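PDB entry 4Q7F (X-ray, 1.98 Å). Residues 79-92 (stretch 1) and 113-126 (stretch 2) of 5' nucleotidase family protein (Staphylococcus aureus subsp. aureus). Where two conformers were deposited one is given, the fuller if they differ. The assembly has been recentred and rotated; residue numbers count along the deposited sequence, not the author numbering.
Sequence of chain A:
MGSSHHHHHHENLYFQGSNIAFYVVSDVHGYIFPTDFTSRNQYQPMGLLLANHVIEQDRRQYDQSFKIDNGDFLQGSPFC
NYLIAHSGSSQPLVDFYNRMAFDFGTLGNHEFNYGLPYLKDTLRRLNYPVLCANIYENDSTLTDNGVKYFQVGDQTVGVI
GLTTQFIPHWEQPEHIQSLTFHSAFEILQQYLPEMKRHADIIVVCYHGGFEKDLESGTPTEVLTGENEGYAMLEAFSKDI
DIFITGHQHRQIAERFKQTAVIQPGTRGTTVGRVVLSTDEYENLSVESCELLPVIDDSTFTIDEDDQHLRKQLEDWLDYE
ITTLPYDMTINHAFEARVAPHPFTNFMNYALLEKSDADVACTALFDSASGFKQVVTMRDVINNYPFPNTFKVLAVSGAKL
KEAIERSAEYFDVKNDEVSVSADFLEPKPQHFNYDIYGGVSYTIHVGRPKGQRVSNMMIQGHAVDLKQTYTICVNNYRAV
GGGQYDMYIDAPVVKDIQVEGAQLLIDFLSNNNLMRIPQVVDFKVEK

Stretch 1, residues 79-92: FCNYLIAHSGSSQP
Stretch 2 113-126: NYGLPYLKDTLRRL

The only direct hydrogen bond between the two stretches joins two hydroxyls: Ser90 OG donates to Thr122 OG1 at 2.7 Å, and Thr122 OG1 in turn donates to the helix carbonyl Tyr118 O at 3.0 Å. The proton order is therefore fixed, and a rule follows: a helix hydroxyl can accept from a loop when it passes its own proton to the carbonyl four residues back. Ser90 takes the p rotamer (chi1 60°) with its CB toward stretch 2; Thr122 takes m, its CB sideways.

Stretch 1 finishes a helix at Ala85, crosses a loop from His86 to Ser90, and enters a second helix at Gln91. Stretch 2 turns through Asn113, Tyr114 and Gly115, the N-cap, into a helix over 116-125. The paired CA atoms advance in the same sense along both stretches, though the axes of helices 79-85 and 116-125 do not: Ile84 with Tyr114 at 8.6 Å, Ser89 with Tyr118 at 7.7 Å, Ser90 with Thr122 at 6.3 Å and Gln91 with Arg125 at 7.3 Å. Of these pairs Ser90 and Thr122 are nearest; 509 Å² is buried in total.

Two tyrosines frame Ile84. With both chi angles m (-60°, -62°), Ile84 lays CD1 over one face of the Tyr114 ring, 3.8 Å from its centroid and 17° off the normal, while Ile84 CG1 lies 3.6 Å from Tyr114 CE1. The same Ile84 CD1 reaches Tyr118 CZ at 3.7 Å, obliquely. Tyr114 is m (chi1 -60°, chi2 -66°), which carries its OH to 3.6 Å from Cys80 CB. Tyr118 is t (-174°, 82°); its CB points sideways, but its end comes nearer, so that Gly88 O meets the ring edge 3.0 Å from Tyr118 CE1, and Ser90 CB lies 3.4 Å from Tyr118 OH.

Gly88 sits at phi/psi 75/2, where positive phi favours glycine, and Gly88 N bonds back to Leu83 O at 3.0 Å. Ser89, at -100/144 with chi1 179°, points its CB away from stretch 2 and caps the following turn, Gln91 N donating to Ser89 OG at 3.0 Å. That same Ser89 OG lies over one face of the Arg125 guanidinium, 4.0 Å from Arg125 CZ.

Arg125 (m, t, t, chi4 -81°) is held by its own helix: Arg125 NE bonds Asp121 OD2 at 2.8 Å within a salt bridge. Water 1 accepts from Ser90 N (3.0 Å) and donates to Asp121 OD2 (2.8 Å); water 2 accepts from Gln91 NE2 (3.3 Å) and donates to Arg125 O (2.7 Å).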

# COMPACT_ATOMS: atom_id res chain seq x y z
N PHE A 79 -13.08 6.63 1.10
CA PHE A 79 -14.35 5.88 1.02
C PHE A 79 -14.26 4.71 2.02
O PHE A 79 -15.22 4.38 2.77
CB PHE A 79 -14.61 5.44 -0.42
CG PHE A 79 -15.82 4.53 -0.60
CD1 PHE A 79 -17.04 4.84 -0.01
CD2 PHE A 79 -15.74 3.39 -1.38
CE1 PHE A 79 -18.15 4.02 -0.19
CE2 PHE A 79 -16.85 2.57 -1.57
CZ PHE A 79 -18.06 2.89 -0.97
N CYS A 80 -13.08 4.11 2.08
CA CYS A 80 -12.82 3.03 3.01
C CYS A 80 -12.96 3.55 4.47
O CYS A 80 -13.63 2.90 5.29
CB CYS A 80 -11.48 2.38 2.71
SG CYS A 80 -11.43 1.54 1.10
N ASN A 81 -12.38 4.72 4.79
CA ASN A 81 -12.57 5.31 6.12
C ASN A 81 -14.04 5.51 6.41
O ASN A 81 -14.52 5.19 7.52
CB ASN A 81 -11.90 6.68 6.26
CG ASN A 81 -10.41 6.61 6.07
OD1 ASN A 81 -9.93 6.22 5.01
ND2 ASN A 81 -9.66 7.03 7.07
N TYR A 82 -14.74 6.07 5.43
CA TYR A 82 -16.18 6.32 5.54
C TYR A 82 -16.95 5.06 5.91
O TYR A 82 -17.81 5.09 6.79
CB TYR A 82 -16.71 6.91 4.23
CG TYR A 82 -18.22 7.12 4.21
CD1 TYR A 82 -18.77 8.31 4.65
CD2 TYR A 82 -19.07 6.14 3.75
CE1 TYR A 82 -20.14 8.52 4.65
CE2 TYR A 82 -20.44 6.32 3.76
CZ TYR A 82 -20.97 7.52 4.21
OH TYR A 82 -22.32 7.72 4.21
N LEU A 83 -16.63 3.95 5.26
CA LEU A 83 -17.31 2.68 5.52
C LEU A 83 -17.13 2.18 6.94
O LEU A 83 -18.10 1.74 7.56
CB LEU A 83 -16.86 1.59 4.55
CG LEU A 83 -17.20 1.80 3.07
CD1 LEU A 83 -16.54 0.70 2.26
CD2 LEU A 83 -18.69 1.85 2.82
N ILE A 84 -15.89 2.24 7.44
CA ILE A 84 -15.60 1.79 8.78
C ILE A 84 -16.35 2.67 9.77
O ILE A 84 -16.93 2.15 10.73
CB ILE A 84 -14.09 1.84 9.12
CG1 ILE A 84 -13.27 0.95 8.16
CG2 ILE A 84 -13.88 1.39 10.56
CD1 ILE A 84 -13.61 -0.53 8.22
N ALA A 85 -16.36 3.98 9.51
CA ALA A 85 -17.01 4.93 10.38
C ALA A 85 -18.53 4.87 10.35
O ALA A 85 -19.17 5.38 11.25
CB ALA A 85 -16.55 6.36 10.05
N HIS A 86 -19.13 4.26 9.33
CA HIS A 86 -20.59 4.18 9.29
C HIS A 86 -21.12 2.81 9.66
O HIS A 86 -21.27 2.53 10.85
CB HIS A 86 -21.13 4.78 8.00
CG HIS A 86 -20.99 6.26 7.99
ND1 HIS A 86 -19.77 6.89 7.85
CD2 HIS A 86 -21.89 7.25 8.22
CE1 HIS A 86 -19.93 8.19 7.95
NE2 HIS A 86 -21.21 8.44 8.17
N SER A 87 -21.37 1.91 8.72
CA SER A 87 -21.89 0.61 9.17
C SER A 87 -20.80 -0.32 9.72
O SER A 87 -21.10 -1.30 10.40
CB SER A 87 -22.65 -0.08 8.06
OG SER A 87 -23.74 0.71 7.65
N GLY A 88 -19.54 -0.00 9.46
CA GLY A 88 -18.45 -0.89 9.82
C GLY A 88 -18.46 -2.05 8.81
O GLY A 88 -17.66 -2.96 8.90
N SER A 89 -19.39 -1.99 7.85
CA SER A 89 -19.54 -3.03 6.83
C SER A 89 -18.89 -2.64 5.51
O SER A 89 -18.90 -1.47 5.12
CB SER A 89 -21.01 -3.28 6.57
OG SER A 89 -21.19 -4.28 5.57
N SER A 90 -18.32 -3.62 4.84
CA SER A 90 -17.73 -3.42 3.53
C SER A 90 -18.83 -3.57 2.43
O SER A 90 -18.54 -3.43 1.27
CB SER A 90 -16.64 -4.47 3.29
OG SER A 90 -17.19 -5.79 3.35
N GLN A 91 -20.08 -3.81 2.81
CA GLN A 91 -21.13 -4.06 1.81
C GLN A 91 -21.21 -3.02 0.67
O GLN A 91 -21.28 -3.40 -0.49
CB GLN A 91 -22.51 -4.25 2.46
CG GLN A 91 -23.56 -4.77 1.47
CD GLN A 91 -23.27 -6.20 1.05
OE1 GLN A 91 -23.13 -7.08 1.89
NE2 GLN A 91 -23.22 -6.44 -0.26
N PRO A 92 -21.22 -1.70 1.00
CA PRO A 92 -21.29 -0.72 -0.10
C PRO A 92 -20.19 -0.90 -1.15
O PRO A 92 -20.43 -0.75 -2.34
CB PRO A 92 -21.20 0.62 0.62
CG PRO A 92 -21.76 0.35 2.00
CD PRO A 92 -21.40 -1.08 2.33
N ASN A 113 -5.81 -4.99 6.97
CA ASN A 113 -5.76 -3.75 7.74
C ASN A 113 -6.88 -3.52 8.73
O ASN A 113 -6.69 -2.77 9.67
CB ASN A 113 -5.75 -2.51 6.81
CG ASN A 113 -4.39 -2.20 6.18
OD1 ASN A 113 -4.26 -1.18 5.49
ND2 ASN A 113 -3.38 -3.04 6.42
N TYR A 114 -8.05 -4.09 8.50
CA TYR A 114 -9.18 -3.86 9.40
C TYR A 114 -9.58 -5.08 10.21
O TYR A 114 -10.67 -5.12 10.78
CB TYR A 114 -10.40 -3.39 8.58
CG TYR A 114 -10.18 -2.11 7.80
CD1 TYR A 114 -9.97 -0.90 8.45
CD2 TYR A 114 -10.21 -2.11 6.41
CE1 TYR A 114 -9.79 0.27 7.75
CE2 TYR A 114 -10.03 -0.94 5.69
CZ TYR A 114 -9.82 0.25 6.36
OH TYR A 114 -9.66 1.41 5.63
N GLY A 115 -8.70 -6.08 10.26
CA GLY A 115 -8.99 -7.29 11.02
C GLY A 115 -9.43 -8.47 10.18
O GLY A 115 -9.97 -8.31 9.08
N LEU A 116 -9.23 -9.67 10.72
CA LEU A 116 -9.55 -10.88 10.00
C LEU A 116 -11.06 -11.09 9.82
O LEU A 116 -11.47 -11.49 8.74
CB LEU A 116 -8.88 -12.09 10.65
CG LEU A 116 -8.83 -13.34 9.78
CD1 LEU A 116 -8.11 -13.04 8.47
CD2 LEU A 116 -8.14 -14.51 10.51
N PRO A 117 -11.88 -10.81 10.86
CA PRO A 117 -13.33 -10.96 10.71
C PRO A 117 -13.92 -10.04 9.63
O PRO A 117 -14.83 -10.45 8.90
CB PRO A 117 -13.88 -10.59 12.09
CG PRO A 117 -12.77 -10.82 13.03
CD PRO A 117 -11.51 -10.51 12.25
N TYR A 118 -13.42 -8.82 9.54
CA TYR A 118 -13.87 -7.89 8.52
C TYR A 118 -13.54 -8.48 7.13
O TYR A 118 -14.40 -8.52 6.26
CB TYR A 118 -13.21 -6.54 8.72
CG TYR A 118 -13.70 -5.44 7.81
CD1 TYR A 118 -14.87 -4.74 8.09
CD2 TYR A 118 -12.97 -5.08 6.69
CE1 TYR A 118 -15.30 -3.72 7.25
CE2 TYR A 118 -13.38 -4.07 5.87
CZ TYR A 118 -14.55 -3.39 6.15
OH TYR A 118 -14.93 -2.39 5.30
N LEU A 119 -12.33 -9.01 6.97
CA LEU A 119 -11.92 -9.63 5.70
C LEU A 119 -12.78 -10.86 5.36
O LEU A 119 -13.32 -10.96 4.25
CB LEU A 119 -10.45 -10.02 5.74
CG LEU A 119 -9.92 -10.72 4.48
CD1 LEU A 119 -10.18 -9.88 3.23
CD2 LEU A 119 -8.45 -11.04 4.61
N LYS A 120 -12.92 -11.77 6.33
CA LYS A 120 -13.70 -12.98 6.11
C LYS A 120 -15.14 -12.64 5.69
O LYS A 120 -15.67 -13.25 4.76
CB LYS A 120 -13.70 -13.89 7.34
CG LYS A 120 -12.35 -14.55 7.66
CD LYS A 120 -12.52 -15.56 8.78
CE LYS A 120 -11.22 -16.29 9.10
NZ LYS A 120 -11.37 -17.20 10.27
N ASP A 121 -15.77 -11.70 6.40
CA ASP A 121 -17.13 -11.25 6.06
C ASP A 121 -17.18 -10.71 4.61
O ASP A 121 -18.14 -10.94 3.87
CB ASP A 121 -17.57 -10.15 7.02
CG ASP A 121 -18.93 -9.61 6.68
OD1 ASP A 121 -19.92 -10.36 6.80
OD2 ASP A 121 -19.02 -8.41 6.30
N THR A 122 -16.15 -9.96 4.24
CA THR A 122 -16.03 -9.41 2.90
C THR A 122 -15.99 -10.54 1.85
O THR A 122 -16.80 -10.56 0.88
CB THR A 122 -14.79 -8.48 2.80
OG1 THR A 122 -15.01 -7.33 3.62
CG2 THR A 122 -14.54 -8.02 1.40
N LEU A 123 -15.12 -11.53 2.07
CA LEU A 123 -15.01 -12.62 1.11
C LEU A 123 -16.32 -13.37 0.89
O LEU A 123 -16.60 -13.79 -0.22
CB LEU A 123 -13.91 -13.61 1.48
CG LEU A 123 -12.50 -13.00 1.62
CD1 LEU A 123 -11.45 -14.07 1.88
CD2 LEU A 123 -12.15 -12.20 0.40
N ARG A 124 -17.11 -13.54 1.95
CA ARG A 124 -18.37 -14.26 1.80
C ARG A 124 -19.47 -13.41 1.16
O ARG A 124 -20.43 -13.95 0.64
CB ARG A 124 -18.83 -14.93 3.12
CG ARG A 124 -19.02 -14.04 4.34
CD ARG A 124 -19.51 -14.85 5.55
NE ARG A 124 -19.49 -14.06 6.78
CZ ARG A 124 -18.50 -14.05 7.68
NH1 ARG A 124 -18.59 -13.26 8.74
NH2 ARG A 124 -17.41 -14.81 7.54
N ARG A 125 -19.32 -12.09 1.20
CA ARG A 125 -20.29 -11.18 0.58
C ARG A 125 -20.03 -11.04 -0.96
O ARG A 125 -20.94 -10.72 -1.72
CB ARG A 125 -20.26 -9.80 1.24
CG ARG A 125 -20.87 -9.72 2.64
CD ARG A 125 -20.67 -8.32 3.24
NE ARG A 125 -21.22 -8.18 4.60
CZ ARG A 125 -22.50 -7.96 4.89
NH1 ARG A 125 -23.42 -7.86 3.94
NH2 ARG A 125 -22.88 -7.84 6.16
N LEU A 126 -18.79 -11.27 -1.40
CA LEU A 126 -18.44 -11.19 -2.82
C LEU A 126 -19.02 -12.37 -3.59
O LEU A 126 -19.11 -13.50 -3.07
CB LEU A 126 -16.93 -11.18 -3.01
CG LEU A 126 -16.17 -9.97 -2.47
CD1 LEU A 126 -14.66 -10.21 -2.43
CD2 LEU A 126 -16.46 -8.72 -3.30
O HOH W 1 -17.68 -6.00 6.47
O HOH W 2 -23.26 -9.66 -0.78